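PDB 1XKL: salicylic acid-binding protein 2 from Nicotiana tabacum, which hydrolyses methyl salicylate to salicylic acid and methanol, as part of the signalling that activates systemic acquired resistance. Local coordinates for residues H80-M85 / S179-E184; T134-Y139 / P145-F150; Y204-E209 / I213-Q218; I231-A236 / L242-K247. One frame throughout, in Å; residues are numbered along the deposited sequence.

Interaction 1. Residues H80-M85 / S179-E184; sequences HSLGGM and SSLFME. With STH (2-amino-4H-1,3-benzoxathiin-4-ol), chain E.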
# COMPACT_ATOMS: atom_id res chain seq x y z
N HIS A 80 -35.53 4.15 -8.78
CA HIS A 80 -34.70 4.88 -9.72
C HIS A 80 -33.71 3.94 -10.41
O HIS A 80 -33.12 3.07 -9.77
CB HIS A 80 -33.94 5.98 -8.97
CG HIS A 80 -32.89 6.66 -9.79
ND1 HIS A 80 -31.55 6.53 -9.53
CD2 HIS A 80 -32.99 7.47 -10.87
CE1 HIS A 80 -30.86 7.23 -10.42
NE2 HIS A 80 -31.71 7.81 -11.24
N SER A 81 -33.55 4.13 -11.72
CA SER A 81 -32.69 3.39 -12.46
C SER A 81 -32.91 1.87 -12.25
O SER A 81 -34.03 1.40 -12.46
CB SER A 81 -31.27 3.81 -12.09
OG SER A 81 -30.11 3.72 -12.86
N LEU A 82 -31.89 1.12 -11.85
CA LEU A 82 -31.99 -0.32 -11.62
C LEU A 82 -32.96 -0.61 -10.48
O LEU A 82 -33.40 -1.74 -10.30
CB LEU A 82 -30.61 -0.91 -11.26
CG LEU A 82 -30.54 -2.42 -10.95
CD1 LEU A 82 -31.01 -3.19 -12.18
CD2 LEU A 82 -29.12 -2.85 -10.57
N GLY A 83 -33.31 0.43 -9.73
CA GLY A 83 -34.23 0.28 -8.61
C GLY A 83 -35.59 -0.20 -9.04
O GLY A 83 -36.33 -0.79 -8.24
N GLY A 84 -35.93 0.06 -10.29
CA GLY A 84 -37.20 -0.38 -10.82
C GLY A 84 -37.31 -1.89 -10.80
O GLY A 84 -38.41 -2.44 -10.68
N MSE A 85 -36.17 -2.58 -10.93
CA MSE A 85 -36.19 -4.04 -10.90
C MSE A 85 -36.44 -4.49 -9.46
O MSE A 85 -37.14 -5.47 -9.23
CB MSE A 85 -34.86 -4.62 -11.41
CG MSE A 85 -34.52 -4.30 -12.86
SE MSE A 85 -35.84 -4.97 -14.14
CE MSE A 85 -35.69 -6.86 -13.74
N SER A 179 -21.86 -2.77 -8.26
CA SER A 179 -23.11 -3.49 -8.10
C SER A 179 -23.20 -4.53 -9.21
O SER A 179 -22.18 -5.11 -9.59
CB SER A 179 -24.33 -2.54 -8.09
OG SER A 179 -24.70 -2.09 -9.38
N SER A 180 -24.40 -4.76 -9.74
CA SER A 180 -24.56 -5.77 -10.78
C SER A 180 -25.92 -5.60 -11.42
O SER A 180 -26.81 -5.03 -10.80
CB SER A 180 -24.44 -7.16 -10.14
OG SER A 180 -24.64 -8.22 -11.06
N LEU A 181 -26.08 -6.06 -12.66
CA LEU A 181 -27.37 -5.98 -13.32
C LEU A 181 -28.06 -7.32 -13.09
O LEU A 181 -29.22 -7.49 -13.43
CB LEU A 181 -27.21 -5.74 -14.83
CG LEU A 181 -26.65 -4.38 -15.26
CD1 LEU A 181 -26.56 -4.31 -16.78
CD2 LEU A 181 -27.56 -3.28 -14.73
N PHE A 182 -27.31 -8.26 -12.51
CA PHE A 182 -27.81 -9.59 -12.21
C PHE A 182 -28.42 -10.28 -13.45
O PHE A 182 -29.43 -10.98 -13.34
CB PHE A 182 -28.84 -9.51 -11.08
CG PHE A 182 -28.28 -8.96 -9.80
CD1 PHE A 182 -27.48 -9.75 -8.98
CD2 PHE A 182 -28.48 -7.62 -9.46
CE1 PHE A 182 -26.88 -9.21 -7.83
CE2 PHE A 182 -27.88 -7.07 -8.32
CZ PHE A 182 -27.08 -7.87 -7.51
N MSE A 183 -27.80 -10.06 -14.60
CA MSE A 183 -28.25 -10.64 -15.87
C MSE A 183 -28.43 -12.15 -15.75
O MSE A 183 -29.48 -12.69 -16.09
CB MSE A 183 -27.23 -10.36 -16.97
CG MSE A 183 -26.91 -8.90 -17.20
SE MSE A 183 -28.31 -7.96 -18.13
CE MSE A 183 -27.73 -8.28 -19.94
N GLU A 184 -27.39 -12.83 -15.26
CA GLU A 184 -27.41 -14.28 -15.11
C GLU A 184 -28.65 -14.77 -14.37
O GLU A 184 -29.42 -15.57 -14.90
CB GLU A 184 -26.16 -14.75 -14.36
CG GLU A 184 -26.09 -16.26 -14.19
CD GLU A 184 -26.00 -16.99 -15.52
OE1 GLU A 184 -26.33 -18.20 -15.56
OE2 GLU A 184 -25.60 -16.36 -16.52
C8 STH E . -28.41 1.05 -13.61
O8 STH E . -28.60 -0.29 -13.63
C1 STH E . -27.96 1.80 -14.82
C2 STH E . -27.76 3.27 -14.75
C3 STH E . -27.32 3.97 -15.90
C4 STH E . -27.05 3.27 -17.12
C5 STH E . -27.23 1.85 -17.20
C6 STH E . -27.66 1.13 -16.07
C7 STH E . -28.78 3.36 -12.54
O2 STH E . -28.03 4.00 -13.56
N7 STH E . -28.43 3.95 -11.33
S7 STH E . -28.68 1.76 -12.42
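The two backbones come no nearer than 7.5 Å, between Leu82 CA and Leu181 CA, with Leu82 within a tight turn and Leu181 in the loop leading into helix 183-188. That turn, type II' from His80 to Gly83, is the nucleophile elbow of the alpha/beta hydrolase fold. It holds Ser81, its second residue, at a positive phi of 52°, and Gly83 N closes it by a 2.6 Å hydrogen bond to His80 O. Ser81, the residue that carries the acyl-ester intermediate, projects from the bend and is covalently joined through OG to C7 of the bound benzoxathiin; OG is also hydrogen-bonded to His238.

The neighbouring Leu82 turns toward 179-184. Its CG lies opposite the backbone N (chi1 178°), which carries the two methyls across to the other segment: CD2 comes 3.2 Å from Ser180 O, while CD1 meets Leu181 CD2 at 4.3 Å. Ser180 O is thus buried against a methyl and has no polar partner in the model. Ser180 OG, by contrast, takes the N-H of Phe182 in an ST turn and also bonds to Thr147 O. Ligand O8 touches both leucines, 3.2 Å from Leu82 CB and 3.4 Å from Leu181 CD2.

Interaction 2. Residues T134-Y139 / P145-F150; sequences TQFLPY and PLTSMF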
# COMPACT_ATOMS: atom_id res chain seq x y z
N THR A 134 -16.61 2.53 -17.22
CA THR A 134 -17.32 1.63 -16.31
C THR A 134 -16.63 0.26 -16.30
O THR A 134 -16.22 -0.24 -17.34
CB THR A 134 -18.78 1.45 -16.74
OG1 THR A 134 -19.46 2.71 -16.64
CG2 THR A 134 -19.47 0.43 -15.85
N GLN A 135 -16.51 -0.34 -15.12
CA GLN A 135 -15.85 -1.64 -14.98
C GLN A 135 -16.78 -2.83 -14.85
O GLN A 135 -17.65 -2.87 -13.98
CB GLN A 135 -14.93 -1.65 -13.76
CG GLN A 135 -13.70 -0.78 -13.85
CD GLN A 135 -12.70 -1.12 -12.76
OE1 GLN A 135 -12.14 -2.22 -12.74
NE2 GLN A 135 -12.47 -0.17 -11.85
N PHE A 136 -16.57 -3.82 -15.71
CA PHE A 136 -17.35 -5.05 -15.68
C PHE A 136 -16.40 -6.20 -15.35
O PHE A 136 -15.63 -6.64 -16.20
CB PHE A 136 -18.01 -5.27 -17.05
CG PHE A 136 -19.21 -4.39 -17.29
CD1 PHE A 136 -20.44 -4.71 -16.72
CD2 PHE A 136 -19.10 -3.24 -18.06
CE1 PHE A 136 -21.55 -3.88 -16.90
CE2 PHE A 136 -20.21 -2.40 -18.25
CZ PHE A 136 -21.43 -2.73 -17.67
N LEU A 137 -16.44 -6.67 -14.11
CA LEU A 137 -15.56 -7.75 -13.67
C LEU A 137 -16.35 -9.00 -13.28
O LEU A 137 -17.43 -8.91 -12.71
CB LEU A 137 -14.71 -7.29 -12.48
CG LEU A 137 -13.87 -6.03 -12.69
CD1 LEU A 137 -13.33 -5.55 -11.35
CD2 LEU A 137 -12.73 -6.31 -13.67
N PRO A 138 -15.81 -10.19 -13.60
CA PRO A 138 -16.49 -11.44 -13.26
C PRO A 138 -16.14 -11.85 -11.84
O PRO A 138 -15.00 -11.67 -11.41
CB PRO A 138 -15.92 -12.41 -14.29
CG PRO A 138 -14.50 -11.96 -14.39
CD PRO A 138 -14.65 -10.44 -14.48
N TYR A 139 -17.11 -12.38 -11.11
CA TYR A 139 -16.83 -12.82 -9.75
C TYR A 139 -17.55 -14.13 -9.47
O TYR A 139 -17.60 -14.60 -8.34
CB TYR A 139 -17.23 -11.75 -8.72
CG TYR A 139 -18.71 -11.47 -8.60
CD1 TYR A 139 -19.34 -10.51 -9.40
CD2 TYR A 139 -19.48 -12.14 -7.65
CE1 TYR A 139 -20.70 -10.22 -9.25
CE2 TYR A 139 -20.84 -11.87 -7.49
CZ TYR A 139 -21.44 -10.90 -8.29
OH TYR A 139 -22.78 -10.63 -8.11
N PRO A 145 -21.71 -18.26 -13.66
CA PRO A 145 -21.28 -16.92 -14.09
C PRO A 145 -21.96 -15.76 -13.35
O PRO A 145 -23.17 -15.76 -13.16
CB PRO A 145 -21.60 -16.92 -15.59
CG PRO A 145 -22.77 -17.84 -15.68
CD PRO A 145 -22.37 -18.97 -14.77
N LEU A 146 -21.15 -14.79 -12.94
CA LEU A 146 -21.63 -13.60 -12.24
C LEU A 146 -20.74 -12.43 -12.63
O LEU A 146 -19.52 -12.56 -12.68
CB LEU A 146 -21.60 -13.80 -10.72
CG LEU A 146 -22.56 -14.84 -10.15
CD1 LEU A 146 -22.26 -15.04 -8.67
CD2 LEU A 146 -24.00 -14.39 -10.34
N THR A 147 -21.35 -11.28 -12.92
CA THR A 147 -20.61 -10.10 -13.34
C THR A 147 -20.95 -8.88 -12.47
O THR A 147 -22.11 -8.65 -12.15
CB THR A 147 -20.92 -9.76 -14.82
OG1 THR A 147 -20.56 -10.86 -15.65
CG2 THR A 147 -20.16 -8.52 -15.26
N SER A 148 -19.93 -8.11 -12.10
CA SER A 148 -20.15 -6.91 -11.30
C SER A 148 -20.02 -5.68 -12.19
O SER A 148 -19.29 -5.71 -13.19
CB SER A 148 -19.14 -6.83 -10.14
OG SER A 148 -17.81 -6.69 -10.62
N MSE A 149 -20.75 -4.62 -11.85
CA MSE A 149 -20.72 -3.38 -12.62
C MSE A 149 -20.33 -2.24 -11.69
O MSE A 149 -20.91 -2.08 -10.62
CB MSE A 149 -22.11 -3.11 -13.22
CG MSE A 149 -22.21 -1.83 -14.03
SE MSE A 149 -23.99 -1.58 -14.81
CE MSE A 149 -24.99 -1.46 -13.16
N PHE A 150 -19.33 -1.46 -12.09
CA PHE A 150 -18.86 -0.35 -11.27
C PHE A 150 -18.65 0.89 -12.10
O PHE A 150 -17.69 0.98 -12.88
CB PHE A 150 -17.56 -0.74 -10.55
CG PHE A 150 -17.04 0.30 -9.60
CD1 PHE A 150 -17.90 1.01 -8.77
CD2 PHE A 150 -15.67 0.55 -9.49
CE1 PHE A 150 -17.42 1.95 -7.86
CE2 PHE A 150 -15.17 1.48 -8.58
CZ PHE A 150 -16.05 2.18 -7.76
O HOH W 1 -17.22 -4.29 -11.57
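Phe136 and Met149 stand side by side on one face of a two-stranded antiparallel hairpin, strands 135-138 and 147-150, and the selenomethionine at 149 gives the clearest path through it. Its CB starts 3.8 Å from Phe136 CE1. CG, set opposite the backbone N (chi1 179°), runs on along the ring and comes closest, at 3.6 Å from Phe136 CE1. The selenium then lies obliquely to the ring in a Met-aromatic contact, 5.0 Å from SE to the centroid of Phe136. A bend at chi3 turns the terminal methyl away from the partner strand, in the direction of Ala13 and the ligand pocket, to which Met149 belongs.

Backbone bonds run between Gln135 and Phe150 and between Leu137 and Ser148, the shortest being the nearly straight Ser148 N to Leu137 O at 2.7 Å. On the face shared by Gln135 and Ser148, a water donates to Gln135 O and is also hydrogen-bonded to Ser148 OG.

Past the paired residues, Tyr139 N bonds to Leu146 O, and its ring turns back across the other strand. Leu146 CB sits over one ring face, 3.8 Å from the centroid of Tyr139 and close to the normal, a CH-pi contact, while Ser148 N lies in plane at the edge. Tyr139 OH bonds to Leu52 O. Polarity thus divides the hairpin: main-chain groups and water fasten the strands, whereas Phe136 and Met149 meet through apolar surface, and Met149 alone of the two strands carries it on to the ligand.

Interaction 3. Residues Y204-E209 / I213-Q218; sequences YIVCTE and IPEEFQ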
# COMPACT_ATOMS: atom_id res chain seq x y z
N TYR A 204 -44.53 6.07 -14.81
CA TYR A 204 -43.17 6.24 -15.29
C TYR A 204 -42.83 7.71 -15.46
O TYR A 204 -43.52 8.44 -16.17
CB TYR A 204 -42.97 5.49 -16.62
CG TYR A 204 -41.51 5.23 -16.93
CD1 TYR A 204 -40.66 6.28 -17.27
CD2 TYR A 204 -40.98 3.94 -16.84
CE1 TYR A 204 -39.31 6.05 -17.50
CE2 TYR A 204 -39.62 3.71 -17.07
CZ TYR A 204 -38.79 4.76 -17.40
OH TYR A 204 -37.46 4.55 -17.65
N ILE A 205 -41.78 8.16 -14.77
CA ILE A 205 -41.35 9.55 -14.88
C ILE A 205 -40.15 9.56 -15.79
O ILE A 205 -39.09 9.00 -15.48
CB ILE A 205 -40.96 10.17 -13.49
CG1 ILE A 205 -42.15 10.11 -12.53
CG2 ILE A 205 -40.55 11.62 -13.66
CD1 ILE A 205 -41.91 10.78 -11.17
N VAL A 206 -40.33 10.18 -16.95
CA VAL A 206 -39.28 10.28 -17.96
C VAL A 206 -38.39 11.49 -17.76
O VAL A 206 -38.88 12.59 -17.50
CB VAL A 206 -39.90 10.40 -19.38
CG1 VAL A 206 -38.79 10.59 -20.40
CG2 VAL A 206 -40.72 9.17 -19.70
N CYS A 207 -37.08 11.27 -17.91
CA CYS A 207 -36.10 12.34 -17.79
C CYS A 207 -35.52 12.55 -19.19
O CYS A 207 -34.59 11.86 -19.62
CB CYS A 207 -35.01 11.94 -16.78
SG CYS A 207 -35.68 11.69 -15.10
N THR A 208 -36.12 13.52 -19.90
CA THR A 208 -35.77 13.86 -21.28
C THR A 208 -34.29 14.01 -21.60
O THR A 208 -33.88 13.72 -22.72
CB THR A 208 -36.49 15.17 -21.74
OG1 THR A 208 -35.87 16.31 -21.14
CG2 THR A 208 -37.96 15.15 -21.35
N GLU A 209 -33.49 14.46 -20.65
CA GLU A 209 -32.07 14.66 -20.91
C GLU A 209 -31.18 13.54 -20.41
O GLU A 209 -29.96 13.67 -20.38
CB GLU A 209 -31.62 15.99 -20.32
CG GLU A 209 -32.39 17.17 -20.86
CD GLU A 209 -32.29 17.26 -22.37
OE1 GLU A 209 -31.16 17.30 -22.89
OE2 GLU A 209 -33.35 17.30 -23.04
N ILE A 213 -29.69 6.12 -19.42
CA ILE A 213 -30.80 5.34 -19.92
C ILE A 213 -31.53 6.42 -20.71
O ILE A 213 -32.40 7.12 -20.19
CB ILE A 213 -31.71 4.83 -18.79
CG1 ILE A 213 -30.91 3.96 -17.83
CG2 ILE A 213 -32.88 4.06 -19.38
CD1 ILE A 213 -31.76 3.26 -16.77
N PRO A 214 -31.15 6.60 -21.99
CA PRO A 214 -31.74 7.61 -22.88
C PRO A 214 -33.26 7.63 -22.94
O PRO A 214 -33.92 6.61 -22.72
CB PRO A 214 -31.08 7.31 -24.23
CG PRO A 214 -30.63 5.87 -24.11
CD PRO A 214 -30.16 5.78 -22.69
N GLU A 215 -33.81 8.81 -23.21
CA GLU A 215 -35.25 9.02 -23.29
C GLU A 215 -35.92 8.02 -24.20
O GLU A 215 -36.99 7.48 -23.88
CB GLU A 215 -35.56 10.43 -23.82
CG GLU A 215 -37.06 10.71 -23.86
CD GLU A 215 -37.39 12.10 -24.39
OE1 GLU A 215 -38.56 12.51 -24.26
OE2 GLU A 215 -36.49 12.77 -24.94
N GLU A 216 -35.29 7.77 -25.34
CA GLU A 216 -35.84 6.83 -26.31
C GLU A 216 -36.13 5.47 -25.70
O GLU A 216 -37.20 4.90 -25.94
CB GLU A 216 -34.90 6.69 -27.52
CG GLU A 216 -33.42 6.53 -27.18
CD GLU A 216 -32.66 7.86 -27.18
OE1 GLU A 216 -33.09 8.79 -26.46
OE2 GLU A 216 -31.63 7.96 -27.90
N PHE A 217 -35.21 4.95 -24.89
CA PHE A 217 -35.43 3.65 -24.28
C PHE A 217 -36.48 3.75 -23.18
O PHE A 217 -37.22 2.80 -22.93
CB PHE A 217 -34.13 3.08 -23.69
CG PHE A 217 -34.30 1.70 -23.12
CD1 PHE A 217 -34.40 0.60 -23.97
CD2 PHE A 217 -34.43 1.51 -21.75
CE1 PHE A 217 -34.63 -0.67 -23.45
CE2 PHE A 217 -34.66 0.25 -21.23
CZ PHE A 217 -34.76 -0.85 -22.08
N GLN A 218 -36.54 4.90 -22.52
CA GLN A 218 -37.53 5.10 -21.49
C GLN A 218 -38.91 5.07 -22.14
O GLN A 218 -39.82 4.38 -21.67
CB GLN A 218 -37.30 6.44 -20.79
CG GLN A 218 -36.04 6.51 -19.92
CD GLN A 218 -35.90 7.84 -19.22
OE1 GLN A 218 -36.87 8.36 -18.66
NE2 GLN A 218 -34.71 8.41 -19.24
O HOH W 2 -32.22 11.30 -23.51
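Gln218 and Tyr204 cross at about a right angle, the amide plane turned 37° from the ring. Gln218 CG passes 3.3 Å from Tyr204 OH, a hydroxyl that hydrogen-bonds to Ala106 O, and Gln218 OE1 lies in plane at the ring edge.

Extended beyond CG, the glutamine lays its amide against the end of strand 202-207. OE1 accepts the N-H of Cys207 at 3.0 Å, the donor only slightly tilted from the carbonyl plane. NE2 gives a straighter bond to Ile213 O, 2.8 Å long with an N-H...O angle of 167°, and a weak one to Cys207 O. Gripped at both ends, the amide is fixed in its rotation.

Glu215 runs alongside Thr208 and points the same way, but crosses Val206 at about a right angle, its CG 3.9 Å from Val206 CG1. Its carboxylate is salt-bridged through OE1 to Arg219. A water joins the two backbones here, donating to Thr208 O and accepting from Glu215 N.

The short loop spanned by these contacts carries Asp210 of the charge relay, and Ile213 reaches the ligand pocket: this is the acid loop of an alpha/beta hydrolase, set within a beta-alpha-beta crossover.

Interaction 4. Residues I231-A236 / L242-K247; sequences IEIKGA and LCEPQK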
# COMPACT_ATOMS: atom_id res chain seq x y z
N ILE A 231 -45.30 10.43 -16.83
CA ILE A 231 -44.96 11.79 -16.42
C ILE A 231 -43.62 12.13 -17.04
O ILE A 231 -42.81 11.25 -17.30
CB ILE A 231 -44.83 11.90 -14.90
CG1 ILE A 231 -46.12 11.42 -14.22
CG2 ILE A 231 -44.52 13.33 -14.51
CD1 ILE A 231 -47.36 12.17 -14.64
N GLU A 232 -43.38 13.41 -17.27
CA GLU A 232 -42.13 13.83 -17.87
C GLU A 232 -41.47 15.00 -17.12
O GLU A 232 -42.15 15.94 -16.70
CB GLU A 232 -42.38 14.22 -19.33
CG GLU A 232 -41.23 14.94 -20.01
CD GLU A 232 -41.59 15.39 -21.42
OE1 GLU A 232 -41.83 14.52 -22.29
OE2 GLU A 232 -41.62 16.61 -21.66
N ILE A 233 -40.16 14.92 -16.93
CA ILE A 233 -39.42 16.00 -16.28
C ILE A 233 -38.42 16.54 -17.30
O ILE A 233 -37.36 15.96 -17.51
CB ILE A 233 -38.64 15.52 -15.03
CG1 ILE A 233 -39.62 15.05 -13.95
CG2 ILE A 233 -37.79 16.65 -14.47
CD1 ILE A 233 -38.96 14.61 -12.66
N LYS A 234 -38.79 17.65 -17.94
CA LYS A 234 -37.97 18.29 -18.96
C LYS A 234 -36.70 18.91 -18.39
O LYS A 234 -36.73 19.56 -17.34
CB LYS A 234 -38.77 19.39 -19.67
CG LYS A 234 -39.25 19.04 -21.07
CD LYS A 234 -38.09 18.89 -22.03
CE LYS A 234 -38.57 18.63 -23.46
NZ LYS A 234 -37.41 18.48 -24.41
N GLY A 235 -35.59 18.71 -19.09
CA GLY A 235 -34.32 19.29 -18.66
C GLY A 235 -33.55 18.52 -17.60
O GLY A 235 -32.51 18.99 -17.13
N ALA A 236 -34.05 17.35 -17.22
CA ALA A 236 -33.38 16.55 -16.19
C ALA A 236 -32.54 15.42 -16.77
O ALA A 236 -32.94 14.76 -17.74
CB ALA A 236 -34.42 15.98 -15.24
N LEU A 242 -31.38 14.96 -8.01
CA LEU A 242 -30.27 15.84 -7.71
C LEU A 242 -30.33 17.13 -8.53
O LEU A 242 -30.09 18.21 -7.99
CB LEU A 242 -28.94 15.12 -7.98
CG LEU A 242 -28.64 13.93 -7.07
CD1 LEU A 242 -27.31 13.33 -7.49
CD2 LEU A 242 -28.60 14.36 -5.60
N CYS A 243 -30.65 17.04 -9.82
CA CYS A 243 -30.72 18.26 -10.63
C CYS A 243 -32.09 18.95 -10.62
O CYS A 243 -32.18 20.15 -10.87
CB CYS A 243 -30.31 17.96 -12.08
SG CYS A 243 -31.31 16.71 -12.90
N GLU A 244 -33.15 18.20 -10.32
CA GLU A 244 -34.49 18.77 -10.28
C GLU A 244 -35.33 18.19 -9.15
O GLU A 244 -36.44 17.72 -9.37
CB GLU A 244 -35.21 18.52 -11.61
CG GLU A 244 -34.47 19.05 -12.84
CD GLU A 244 -34.44 20.56 -12.92
OE1 GLU A 244 -33.79 21.10 -13.84
OE2 GLU A 244 -35.08 21.22 -12.06
N PRO A 245 -34.83 18.25 -7.90
CA PRO A 245 -35.55 17.71 -6.75
C PRO A 245 -36.95 18.28 -6.49
O PRO A 245 -37.85 17.54 -6.10
CB PRO A 245 -34.60 17.97 -5.58
CG PRO A 245 -33.87 19.20 -6.01
CD PRO A 245 -33.58 18.89 -7.46
N GLN A 246 -37.13 19.58 -6.70
CA GLN A 246 -38.43 20.18 -6.47
C GLN A 246 -39.43 19.75 -7.55
O GLN A 246 -40.60 19.51 -7.25
CB GLN A 246 -38.31 21.71 -6.40
CG GLN A 246 -37.21 22.19 -5.46
CD GLN A 246 -37.07 23.70 -5.38
OE1 GLN A 246 -37.81 24.37 -4.65
NE2 GLN A 246 -36.14 24.25 -6.15
N LYS A 247 -38.99 19.63 -8.79
CA LYS A 247 -39.92 19.18 -9.84
C LYS A 247 -40.34 17.74 -9.57
O LYS A 247 -41.52 17.39 -9.70
CB LYS A 247 -39.29 19.29 -11.22
CG LYS A 247 -39.26 20.69 -11.78
CD LYS A 247 -38.61 20.73 -13.14
CE LYS A 247 -38.49 22.17 -13.64
NZ LYS A 247 -37.75 22.25 -14.93
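Ala236 and Cys243 approach to 6.4 Å between CA atoms where two bends of the backbone meet. In 231-236 the chain leaves strand 229-233 through a type II turn from Ile233 to Ala236, with Gly235 at its third position taking the positive phi (82°) that suits glycine. In 242-247 helix 240-243 ends at Glu244, which departs from helical angles and at the same time holds the N-cap position of helix 245-258.

The side chains meet without a hydrogen bond between the segments. Ala236 CB is touched by two neighbours, Glu244 CG at 3.9 Å and Cys243 SG at 4.0 Å. Cys243 places its sulfur between backbone N and carbonyl carbon (chi1 59°), which swings it toward the alanine. Strand 229-233 is, within this chain, an outermost strand of the central parallel sheet of the alpha/beta hydrolase fold, and the residues between the two segments include His238 of the charge relay. The contact therefore closes the base of the histidine loop, joining the strand that precedes it to the helices that follow.

Further along, Ile233 reaches out with CG2, 4.3 Å from Glu244 CB and slightly farther from Lys247 CD; the same isoleucine packs on Leu248 and, within the sheet, on Ile205. Lys247, extended beyond CG, stretches past the isoleucine on the more exposed side of the contact. Its amine stops 3.8 Å from Lys234 O. Gly235 N, on the turn itself, is hydrogen-bonded to Thr208 OG1.

In the fold
Three of the four contacts hold residues of the ligand pocket, and interaction 1 supplies the nucleophile. Interaction 2, nested in the chain within the loop that interaction 1 closes, meets it through Ser179 N and Met149 O, 2.6 Å apart, and through Leu181 CD2 and the methyl of Met149. Later in the chain, Ile213 CD1 of interaction 3 comes within 4.3 Å of Ser81 OG. Interactions 3 and 4 lie on neighbouring strands, Val206 bridging to Ile231 and Ile233, and span the loops carrying Asp210 and His238. Interaction 4 lies farther out, the side chain of Cys243 being about 13 Å from the ligand.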